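Local atomic coordinates of Alpha/beta hydrolase fold protein (Ochrobactrum, PDB entry 4G9E), a protein that acts as an N-acyl homoserine lactonase, opening the lactone ring of bacterial quorum-sensing signals by hydrolysis. Residues D72-Y80 / D181-F192; F152-A161 / S172-T180. All blocks are in the same frame, centred on the assembly; numbering follows the deposited sequence. Where two conformers were deposited one is given.

How the contacts relate
Contact 1 is the more deeply buried of the two and joins the end of helix 71-74, the turn after it and the start of helix 77-91 to helix 182-194, whereas contact 2 lies farther out and packs neighbouring helices 154-165 and 171-179 together. Helix 171-179 runs almost directly into helix 182-194, and contact 2 is nested within the loop that contact 1 closes. Arg185 of helix 182-194 reaches back to the Phe152 ring in a cation-pi contact. Their chemistry differs: contact 1 mixes a gripped carboxylate, bridging waters and sulfur-aromatic packing, while contact 2 is purely apolar across its helices. Both touch the bound N-butanoyl-L-homoserine, contact 1 at its acyl chain and contact 2 at its hydroxyl.

Contact 1: residues D72-Y80 / D181-F192; sequences DRSYSMEGY and DGRARRIMFEKF. With C4L (N-butanoyl-L-homoserine), chain C.
The turn at Tyr75 and Ser76, between helices 71-74 and 77-91, lies close against helix 182-194, with the CA atoms of Ser76 and Met188 4.2 Å apart and those of Tyr75 and Ala184 at 5.1 Å. A small residue suits this approach: Ala184 CB sits over the middle of the Tyr75 ring, 3.5 Å from its centroid, in a CH-pi contact. Tyr75 OH donates to Asp181 OD2 at 2.6 Å, ring and carboxylate standing nearly perpendicular. Asp181 also N-caps its helix through Arg183 N, while Arg183 grips the carboxylate side-on, NE to OD1 and NH2 to OD2. NH2 and the tyrosine hydroxyl reach OD2 from opposite faces, which fixes the group's rotation. In this alpha/beta hydrolase fold, helix 182-194 belongs to the helical insertion between strands 120-124 and 211-216, the usual place of a cap, consistent with a contact between cap and main domain. The extended chain of Met77 lays CE over the Phe192 face, 3.4 Å from the centroid, with SD oblique to it, a Met-aromatic contact. Met77 CE meets the butanoyl carbon C7 at 3.7 Å, and Phe192 CE2 approaches C8. Lys191 NZ donates to a water 2.8 Å away that bonds weakly to Tyr75 O.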
loop_
_atom_site.group_PDB
_atom_site.type_symbol
_atom_site.label_atom_id
_atom_site.label_comp_id
_atom_site.label_asym_id
_atom_site.label_seq_id
_atom_site.Cartn_x
_atom_site.Cartn_y
_atom_site.Cartn_z
ATOM N N ASP A 72 12.321 16.037 -2.316
ATOM C CA ASP A 72 13.522 15.254 -2.589
ATOM C C ASP A 72 13.786 14.192 -1.514
ATOM O O ASP A 72 14.455 13.190 -1.762
ATOM C CB ASP A 72 14.738 16.181 -2.712
ATOM C CG ASP A 72 14.626 17.150 -3.880
ATOM O OD1 ASP A 72 14.056 16.765 -4.921
ATOM O OD2 ASP A 72 15.135 18.290 -3.761
ATOM N N ARG A 73 13.277 14.431 -0.315
ATOM C CA ARG A 73 13.397 13.467 0.766
ATOM C C ARG A 73 12.214 12.508 0.792
ATOM O O ARG A 73 12.377 11.313 1.023
ATOM C CB ARG A 73 13.469 14.200 2.099
ATOM C CG ARG A 73 13.534 13.284 3.296
ATOM C CD ARG A 73 13.284 14.050 4.579
ATOM N NE ARG A 73 13.300 13.150 5.727
ATOM C CZ ARG A 73 12.546 13.304 6.807
ATOM N NH1 ARG A 73 11.708 14.326 6.888
ATOM N NH2 ARG A 73 12.622 12.430 7.800
ATOM N N SER A 74 11.017 13.038 0.573
ATOM C CA SER A 74 9.795 12.298 0.888
ATOM C C SER A 74 9.238 11.414 -0.219
ATOM O O SER A 74 8.679 10.348 0.063
ATOM C CB SER A 74 8.699 13.269 1.325
ATOM O OG SER A 74 9.076 13.970 2.489
ATOM N N TYR A 75 9.344 11.869 -1.464
ATOM C CA TYR A 75 8.628 11.221 -2.555
ATOM C C TYR A 75 9.451 10.087 -3.159
ATOM O O TYR A 75 10.021 10.211 -4.248
ATOM C CB TYR A 75 8.250 12.238 -3.624
ATOM C CG TYR A 75 7.259 13.302 -3.199
ATOM C CD1 TYR A 75 6.348 13.090 -2.169
ATOM C CD2 TYR A 75 7.206 14.510 -3.880
ATOM C CE1 TYR A 75 5.428 14.070 -1.824
ATOM C CE2 TYR A 75 6.294 15.487 -3.547
ATOM C CZ TYR A 75 5.398 15.261 -2.522
ATOM O OH TYR A 75 4.479 16.221 -2.166
ATOM N N SER A 76 9.529 8.988 -2.419
ATOM C CA SER A 76 10.198 7.783 -2.878
ATOM C C SER A 76 9.692 6.652 -2.011
ATOM O O SER A 76 9.180 6.881 -0.918
ATOM C CB SER A 76 11.717 7.897 -2.743
ATOM O OG SER A 76 12.103 7.896 -1.379
ATOM N N MET A 77 9.842 5.424 -2.479
ATOM C CA MET A 77 9.373 4.306 -1.678
ATOM C C MET A 77 9.998 4.311 -0.278
ATOM O O MET A 77 9.310 4.099 0.722
ATOM C CB MET A 77 9.608 2.996 -2.421
ATOM C CG MET A 77 8.686 2.858 -3.625
ATOM S SD MET A 77 9.307 1.678 -4.808
ATOM C CE MET A 77 7.944 1.649 -5.974
ATOM N N GLU A 78 11.301 4.574 -0.206
ATOM C CA GLU A 78 11.992 4.606 1.075
ATOM C C GLU A 78 11.630 5.856 1.890
ATOM O O GLU A 78 11.531 5.782 3.113
ATOM C CB GLU A 78 13.505 4.447 0.883
ATOM C CG GLU A 78 14.197 5.571 0.115
ATOM C CD GLU A 78 14.240 5.381 -1.402
ATOM O OE1 GLU A 78 13.384 4.678 -1.990
ATOM O OE2 GLU A 78 15.150 5.968 -2.013
ATOM N N GLY A 79 11.422 6.994 1.229
ATOM C CA GLY A 79 11.006 8.202 1.918
ATOM C C GLY A 79 9.626 8.081 2.528
ATOM O O GLY A 79 9.387 8.530 3.658
ATOM N N TYR A 80 8.704 7.489 1.779
ATOM C CA TYR A 80 7.373 7.219 2.307
ATOM C C TYR A 80 7.441 6.234 3.479
ATOM O O TYR A 80 6.692 6.356 4.447
ATOM C CB TYR A 80 6.490 6.633 1.221
ATOM C CG TYR A 80 6.064 7.573 0.104
ATOM C CD1 TYR A 80 5.531 8.830 0.369
ATOM C CD2 TYR A 80 6.164 7.166 -1.217
ATOM C CE1 TYR A 80 5.108 9.662 -0.678
ATOM C CE2 TYR A 80 5.759 7.982 -2.259
ATOM C CZ TYR A 80 5.223 9.219 -1.982
ATOM O OH TYR A 80 4.808 10.018 -3.016
ATOM N N ASP A 181 0.105 15.645 -5.718
ATOM C CA ASP A 181 1.272 16.403 -6.155
ATOM C C ASP A 181 1.976 15.574 -7.230
ATOM O O ASP A 181 2.575 14.543 -6.935
ATOM C CB ASP A 181 2.181 16.620 -4.938
ATOM C CG ASP A 181 3.415 17.456 -5.235
ATOM O OD1 ASP A 181 3.691 17.777 -6.410
ATOM O OD2 ASP A 181 4.126 17.776 -4.260
ATOM N N GLY A 182 1.907 16.019 -8.482
ATOM C CA GLY A 182 2.461 15.242 -9.576
ATOM C C GLY A 182 3.963 15.025 -9.484
ATOM O O GLY A 182 4.494 14.058 -10.034
ATOM N N ARG A 183 4.660 15.924 -8.800
ATOM C CA ARG A 183 6.088 15.728 -8.556
ATOM C C ARG A 183 6.341 14.398 -7.861
ATOM O O ARG A 183 7.372 13.762 -8.078
ATOM C CB ARG A 183 6.659 16.861 -7.706
ATOM C CG ARG A 183 6.563 18.218 -8.368
ATOM C CD ARG A 183 7.031 19.331 -7.446
ATOM N NE ARG A 183 6.240 19.368 -6.221
ATOM C CZ ARG A 183 6.509 20.146 -5.181
ATOM N NH1 ARG A 183 7.554 20.965 -5.216
ATOM N NH2 ARG A 183 5.732 20.106 -4.105
ATOM N N ALA A 184 5.400 13.982 -7.020
ATOM C CA ALA A 184 5.550 12.736 -6.287
ATOM C C ALA A 184 5.558 11.538 -7.232
ATOM O O ALA A 184 6.296 10.582 -7.014
ATOM C CB ALA A 184 4.460 12.593 -5.229
ATOM N N ARG A 185 4.732 11.578 -8.274
ATOM C CA ARG A 185 4.746 10.509 -9.262
ATOM C C ARG A 185 6.092 10.441 -9.970
ATOM O O ARG A 185 6.718 9.383 -10.046
ATOM C CB ARG A 185 3.633 10.708 -10.290
ATOM C CG ARG A 185 2.247 10.387 -9.746
ATOM C CD ARG A 185 1.194 10.443 -10.840
ATOM N NE ARG A 185 0.936 11.802 -11.306
ATOM C CZ ARG A 185 -0.076 12.564 -10.898
ATOM N NH1 ARG A 185 -0.941 12.110 -10.000
ATOM N NH2 ARG A 185 -0.231 13.785 -11.397
ATOM N N ARG A 186 6.542 11.581 -10.479
ATOM C CA ARG A 186 7.762 11.616 -11.270
ATOM C C ARG A 186 8.972 11.170 -10.458
ATOM O O ARG A 186 9.744 10.314 -10.896
ATOM C CB ARG A 186 7.997 13.014 -11.835
ATOM C CG ARG A 186 9.326 13.140 -12.557
ATOM C CD ARG A 186 9.493 14.482 -13.246
ATOM N NE ARG A 186 9.135 15.608 -12.389
ATOM C CZ ARG A 186 9.949 16.182 -11.507
ATOM N NH1 ARG A 186 11.187 15.733 -11.333
ATOM N NH2 ARG A 186 9.517 17.211 -10.792
ATOM N N ILE A 187 9.136 11.757 -9.278
ATOM C CA ILE A 187 10.324 11.500 -8.479
ATOM C C ILE A 187 10.331 10.066 -7.951
ATOM O O ILE A 187 11.342 9.373 -8.032
ATOM C CB ILE A 187 10.468 12.525 -7.342
ATOM C CG1 ILE A 187 10.639 13.935 -7.921
ATOM C CG2 ILE A 187 11.662 12.188 -6.473
ATOM C CD1 ILE A 187 10.461 15.031 -6.903
ATOM N N MET A 188 9.200 9.601 -7.435
ATOM C CA MET A 188 9.143 8.247 -6.919
ATOM C C MET A 188 9.490 7.235 -7.999
ATOM O O MET A 188 10.256 6.305 -7.759
ATOM C CB MET A 188 7.767 7.955 -6.315
ATOM C CG MET A 188 7.558 6.513 -5.854
ATOM S SD MET A 188 7.104 5.355 -7.164
ATOM C CE MET A 188 5.554 6.044 -7.740
ATOM N N PHE A 189 8.933 7.406 -9.196
ATOM C CA PHE A 189 9.124 6.391 -10.219
ATOM C C PHE A 189 10.561 6.359 -10.723
ATOM O O PHE A 189 11.131 5.291 -10.965
ATOM C CB PHE A 189 8.155 6.604 -11.378
ATOM C CG PHE A 189 8.158 5.484 -12.374
ATOM C CD1 PHE A 189 7.468 4.309 -12.125
ATOM C CD2 PHE A 189 8.873 5.599 -13.549
ATOM C CE1 PHE A 189 7.482 3.274 -13.043
ATOM C CE2 PHE A 189 8.891 4.569 -14.472
ATOM C CZ PHE A 189 8.198 3.408 -14.218
ATOM N N GLU A 190 11.148 7.537 -10.875
ATOM C CA GLU A 190 12.552 7.627 -11.264
ATOM C C GLU A 190 13.459 6.957 -10.236
ATOM O O GLU A 190 14.369 6.207 -10.593
ATOM C CB GLU A 190 12.962 9.085 -11.457
ATOM C CG GLU A 190 12.447 9.701 -12.745
ATOM C CD GLU A 190 12.829 11.158 -12.901
ATOM O OE1 GLU A 190 13.311 11.760 -11.920
ATOM O OE2 GLU A 190 12.639 11.699 -14.011
ATOM N N LYS A 191 13.202 7.218 -8.960
ATOM C CA LYS A 191 14.035 6.655 -7.901
ATOM C C LYS A 191 13.862 5.135 -7.776
ATOM O O LYS A 191 14.815 4.418 -7.480
ATOM C CB LYS A 191 13.773 7.383 -6.583
ATOM C CG LYS A 191 14.291 8.813 -6.604
ATOM C CD LYS A 191 14.157 9.495 -5.267
ATOM C CE LYS A 191 14.880 10.827 -5.270
ATOM N NZ LYS A 191 14.786 11.478 -3.942
ATOM N N PHE A 192 12.650 4.656 -8.030
ATOM C CA PHE A 192 12.343 3.226 -8.039
ATOM C C PHE A 192 13.169 2.531 -9.117
ATOM O O PHE A 192 13.856 1.544 -8.851
ATOM C CB PHE A 192 10.835 3.066 -8.278
ATOM C CG PHE A 192 10.336 1.643 -8.396
ATOM C CD1 PHE A 192 10.783 0.630 -7.564
ATOM C CD2 PHE A 192 9.337 1.349 -9.309
ATOM C CE1 PHE A 192 10.247 -0.666 -7.665
ATOM C CE2 PHE A 192 8.812 0.076 -9.416
ATOM C CZ PHE A 192 9.262 -0.930 -8.596
HETATM O O1 C4L C . -1.431 1.710 -7.876
HETATM C C4 C4L C . -0.221 1.977 -7.681
HETATM O O2 C4L C . 0.231 2.356 -6.578
HETATM C C3 C4L C . 0.752 1.868 -8.832
HETATM C C2 C4L C . 0.261 0.868 -9.887
HETATM C C1 C4L C . 0.929 1.080 -11.237
HETATM O O3 C4L C . 0.436 2.283 -11.847
HETATM N N1 C4L C . 2.086 1.442 -8.396
HETATM C C5 C4L C . 3.121 2.285 -8.324
HETATM O O4 C4L C . 3.049 3.469 -8.629
HETATM C C6 C4L C . 4.437 1.709 -7.856
HETATM C C7 C4L C . 5.547 2.153 -8.802
HETATM C C8 C4L C . 5.374 1.596 -10.210
HETATM O O HOH W 1 14.777 14.241 -5.780
HETATM O O HOH W 2 12.138 11.865 -3.215
HETATM O O HOH W 3 10.877 5.290 -5.145
HETATM O O HOH W 4 4.728 8.766 -5.393
#

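Contact 2: residues F152-A161 / S172-T180; sequences FSERDVESYA and SLLDIVART. With C4L (N-butanoyl-L-homoserine), chain C.
Val177 meets Phe152, Val157 and Ala161 with its two methyl branches, the middle of an apolar seam between helices 154-165 and 171-179. Its CG1, anti to the backbone N (chi1 172°), points into the edge of the Phe152 ring, 3.8 Å from CE2, and touches Val157 CG1. The other branch, CG2, rests on Ala161 CB at 3.9 Å, where a methyl group is enough to fill the contact. The two valines lie alongside, pointing opposite ways, and Val157 CG1 also reaches Leu174 O. Leu174 lays CD2 on the backbone of Glu158, 3.6 Å from CA, while the Glu158 carboxylate turns to a salt bridge with Arg162. The axes of segments 154-161 and 172-179 come within 9.2 Å at 116°, where Val157, Ala161 and Val177 are compact enough to mesh and Leu174 fills the outer side.

Tyr160 links this packing to the ligand: the edge of its ring lies near Val177 CG1, and OH shares a 2.8 Å hydrogen bond with O3, the hydroxyl of the bound homoserine. A phenylalanine here would keep the ring but lack the hydroxyl, and is likely to leave O3 without this partner and the end of the homoserine freer to turn.

In the next shell, Val157 CG2 and Tyr160 CD2 both lie at the edge of the Phe152 ring. The start of the helix is set by a capping box: Ser153 OG accepts from Asp156 N, and Asp156 OD2 accepts from Ser153 N at 2.8 Å, almost straight (170°). The ligand is also hydrogen-bonded to His248 NE2, part of a probable Ser-His-Glu triad with Ser102 and Glu219. Helix 154-165 supplies Tyr160 to the ligand pocket, with helix 171-179 packed behind it, consistent with a helical cap closing over an alpha/beta hydrolase active site.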
loop_
_atom_site.group_PDB
_atom_site.type_symbol
_atom_site.label_atom_id
_atom_site.label_comp_id
_atom_site.label_asym_id
_atom_site.label_seq_id
_atom_site.Cartn_x
_atom_site.Cartn_y
_atom_site.Cartn_z
ATOM N N PHE A 152 -0.901 15.267 -15.342
ATOM C CA PHE A 152 -2.055 14.510 -15.812
ATOM C C PHE A 152 -3.034 15.440 -16.515
ATOM O O PHE A 152 -3.403 16.477 -15.966
ATOM C CB PHE A 152 -2.797 13.892 -14.624
ATOM C CG PHE A 152 -2.275 12.548 -14.170
ATOM C CD1 PHE A 152 -1.018 12.078 -14.529
ATOM C CD2 PHE A 152 -3.067 11.757 -13.355
ATOM C CE1 PHE A 152 -0.572 10.836 -14.077
ATOM C CE2 PHE A 152 -2.630 10.524 -12.907
ATOM C CZ PHE A 152 -1.386 10.060 -13.266
ATOM N N SER A 153 -3.469 15.058 -17.712
ATOM C CA SER A 153 -4.611 15.696 -18.350
ATOM C C SER A 153 -5.874 15.192 -17.654
ATOM O O SER A 153 -5.811 14.284 -16.814
ATOM C CB SER A 153 -4.662 15.321 -19.828
ATOM O OG SER A 153 -5.011 13.952 -19.974
ATOM N N GLU A 154 -7.016 15.763 -18.022
ATOM C CA GLU A 154 -8.297 15.328 -17.479
ATOM C C GLU A 154 -8.536 13.853 -17.783
ATOM O O GLU A 154 -9.022 13.106 -16.933
ATOM C CB GLU A 154 -9.436 16.176 -18.049
ATOM C CG GLU A 154 -9.548 17.560 -17.433
ATOM C CD GLU A 154 -9.916 17.516 -15.962
ATOM O OE1 GLU A 154 -10.125 16.404 -15.435
ATOM O OE2 GLU A 154 -9.995 18.593 -15.335
ATOM N N ARG A 155 -8.192 13.439 -18.998
ATOM C CA ARG A 155 -8.349 12.048 -19.404
ATOM C C ARG A 155 -7.358 11.144 -18.675
ATOM O O ARG A 155 -7.666 9.993 -18.392
ATOM C CB ARG A 155 -8.226 11.898 -20.917
ATOM N N ASP A 156 -6.175 11.668 -18.358
ATOM C CA ASP A 156 -5.201 10.922 -17.562
ATOM C C ASP A 156 -5.750 10.626 -16.165
ATOM O O ASP A 156 -5.648 9.505 -15.670
ATOM C CB ASP A 156 -3.884 11.703 -17.412
ATOM C CG ASP A 156 -3.095 11.832 -18.714
ATOM O OD1 ASP A 156 -3.231 10.985 -19.617
ATOM O OD2 ASP A 156 -2.306 12.795 -18.818
ATOM N N VAL A 157 -6.311 11.648 -15.521
ATOM C CA VAL A 157 -6.890 11.478 -14.193
ATOM C C VAL A 157 -7.953 10.392 -14.200
ATOM O O VAL A 157 -7.964 9.506 -13.343
ATOM C CB VAL A 157 -7.516 12.780 -13.661
ATOM C CG1 VAL A 157 -8.299 12.508 -12.378
ATOM C CG2 VAL A 157 -6.440 13.830 -13.426
ATOM N N GLU A 158 -8.856 10.460 -15.171
ATOM C CA GLU A 158 -9.926 9.479 -15.249
ATOM C C GLU A 158 -9.399 8.085 -15.577
ATOM O O GLU A 158 -9.785 7.103 -14.935
ATOM C CB GLU A 158 -10.982 9.892 -16.272
ATOM C CG GLU A 158 -12.055 8.837 -16.400
ATOM C CD GLU A 158 -13.246 9.281 -17.209
ATOM O OE1 GLU A 158 -13.263 10.432 -17.695
ATOM O OE2 GLU A 158 -14.171 8.465 -17.352
ATOM N N SER A 159 -8.501 7.990 -16.554
ATOM C CA SER A 159 -7.976 6.688 -16.941
ATOM C C SER A 159 -7.218 6.039 -15.791
ATOM O O SER A 159 -7.395 4.853 -15.519
ATOM C CB SER A 159 -7.076 6.788 -18.171
ATOM O OG SER A 159 -6.902 5.512 -18.766
ATOM N N TYR A 160 -6.373 6.818 -15.120
ATOM C CA TYR A 160 -5.599 6.284 -14.008
ATOM C C TYR A 160 -6.504 5.884 -12.847
ATOM O O TYR A 160 -6.331 4.817 -12.263
ATOM C CB TYR A 160 -4.520 7.272 -13.543
ATOM C CG TYR A 160 -3.415 6.603 -12.754
ATOM C CD1 TYR A 160 -2.577 5.677 -13.360
ATOM C CD2 TYR A 160 -3.217 6.879 -11.405
ATOM C CE1 TYR A 160 -1.577 5.048 -12.656
ATOM C CE2 TYR A 160 -2.203 6.251 -10.687
ATOM C CZ TYR A 160 -1.392 5.336 -11.323
ATOM O OH TYR A 160 -0.393 4.701 -10.628
ATOM N N ALA A 161 -7.458 6.743 -12.506
ATOM C CA ALA A 161 -8.383 6.453 -11.414
ATOM C C ALA A 161 -9.189 5.191 -11.691
ATOM O O ALA A 161 -9.363 4.338 -10.812
ATOM C CB ALA A 161 -9.313 7.628 -11.178
ATOM N N SER A 172 -15.701 10.834 -6.619
ATOM C CA SER A 172 -14.773 11.195 -5.551
ATOM C C SER A 172 -13.360 10.686 -5.830
ATOM O O SER A 172 -12.380 11.254 -5.348
ATOM C CB SER A 172 -15.265 10.665 -4.203
ATOM O OG SER A 172 -15.326 9.250 -4.202
ATOM N N LEU A 173 -13.261 9.612 -6.608
ATOM C CA LEU A 173 -11.962 9.051 -6.960
ATOM C C LEU A 173 -11.175 9.984 -7.872
ATOM O O LEU A 173 -9.946 10.062 -7.774
ATOM C CB LEU A 173 -12.127 7.680 -7.612
ATOM C CG LEU A 173 -12.850 6.626 -6.774
ATOM C CD1 LEU A 173 -12.949 5.345 -7.569
ATOM C CD2 LEU A 173 -12.133 6.392 -5.456
ATOM N N LEU A 174 -11.873 10.690 -8.758
ATOM C CA LEU A 174 -11.225 11.691 -9.597
ATOM C C LEU A 174 -10.625 12.790 -8.735
ATOM O O LEU A 174 -9.536 13.278 -9.020
ATOM C CB LEU A 174 -12.219 12.307 -10.577
ATOM C CG LEU A 174 -12.925 11.358 -11.544
ATOM C CD1 LEU A 174 -14.001 12.103 -12.316
ATOM C CD2 LEU A 174 -11.933 10.693 -12.494
ATOM N N ASP A 175 -11.341 13.189 -7.689
ATOM C CA ASP A 175 -10.869 14.239 -6.794
ATOM C C ASP A 175 -9.581 13.823 -6.097
ATOM O O ASP A 175 -8.646 14.615 -5.969
ATOM C CB ASP A 175 -11.930 14.576 -5.748
ATOM C CG ASP A 175 -13.222 15.076 -6.359
ATOM O OD1 ASP A 175 -13.183 15.647 -7.470
ATOM O OD2 ASP A 175 -14.277 14.900 -5.719
ATOM N N ILE A 176 -9.541 12.578 -5.638
ATOM C CA ILE A 176 -8.357 12.062 -4.966
ATOM C C ILE A 176 -7.148 12.093 -5.902
ATOM O O ILE A 176 -6.094 12.628 -5.553
ATOM C CB ILE A 176 -8.594 10.633 -4.433
ATOM C CG1 ILE A 176 -9.664 10.647 -3.338
ATOM C CG2 ILE A 176 -7.303 10.054 -3.897
ATOM C CD1 ILE A 176 -10.160 9.268 -2.923
ATOM N N VAL A 177 -7.306 11.547 -7.103
ATOM C CA VAL A 177 -6.195 11.457 -8.049
ATOM C C VAL A 177 -5.760 12.826 -8.562
ATOM O O VAL A 177 -4.565 13.086 -8.727
ATOM C CB VAL A 177 -6.541 10.518 -9.229
ATOM C CG1 VAL A 177 -5.480 10.577 -10.322
ATOM C CG2 VAL A 177 -6.720 9.095 -8.722
ATOM N N ALA A 178 -6.726 13.705 -8.799
ATOM C CA ALA A 178 -6.430 15.045 -9.287
ATOM C C ALA A 178 -5.635 15.859 -8.273
ATOM O O ALA A 178 -4.819 16.696 -8.653
ATOM C CB ALA A 178 -7.717 15.762 -9.652
ATOM N N ARG A 179 -5.868 15.616 -6.987
ATOM C CA ARG A 179 -5.164 16.367 -5.947
ATOM C C ARG A 179 -3.672 16.068 -5.898
ATOM O O ARG A 179 -2.874 16.946 -5.599
ATOM C CB ARG A 179 -5.782 16.106 -4.567
ATOM C CG ARG A 179 -4.997 16.705 -3.391
ATOM C CD ARG A 179 -3.908 15.743 -2.915
ATOM N NE ARG A 179 -3.113 16.224 -1.787
ATOM C CZ ARG A 179 -2.012 16.962 -1.906
ATOM N NH1 ARG A 179 -1.336 17.326 -0.820
ATOM N NH2 ARG A 179 -1.588 17.336 -3.107
ATOM N N THR A 180 -3.301 14.824 -6.173
ATOM C CA THR A 180 -1.936 14.367 -5.943
ATOM C C THR A 180 -0.897 15.321 -6.527
ATOM O O THR A 180 -1.000 15.751 -7.674
ATOM C CB THR A 180 -1.721 12.981 -6.548
ATOM O OG1 THR A 180 -2.759 12.110 -6.087
ATOM C CG2 THR A 180 -0.367 12.408 -6.146
HETATM O O1 C4L C . -1.431 1.710 -7.876
HETATM C C4 C4L C . -0.221 1.977 -7.681
HETATM O O2 C4L C . 0.231 2.356 -6.578
HETATM C C3 C4L C . 0.752 1.868 -8.832
HETATM C C2 C4L C . 0.261 0.868 -9.887
HETATM C C1 C4L C . 0.929 1.080 -11.237
HETATM O O3 C4L C . 0.436 2.283 -11.847
HETATM N N1 C4L C . 2.086 1.442 -8.396
HETATM C C5 C4L C . 3.121 2.285 -8.324
HETATM O O4 C4L C . 3.049 3.469 -8.629
HETATM C C6 C4L C . 4.437 1.709 -7.856
HETATM C C7 C4L C . 5.547 2.153 -8.802
HETATM C C8 C4L C . 5.374 1.596 -10.210
#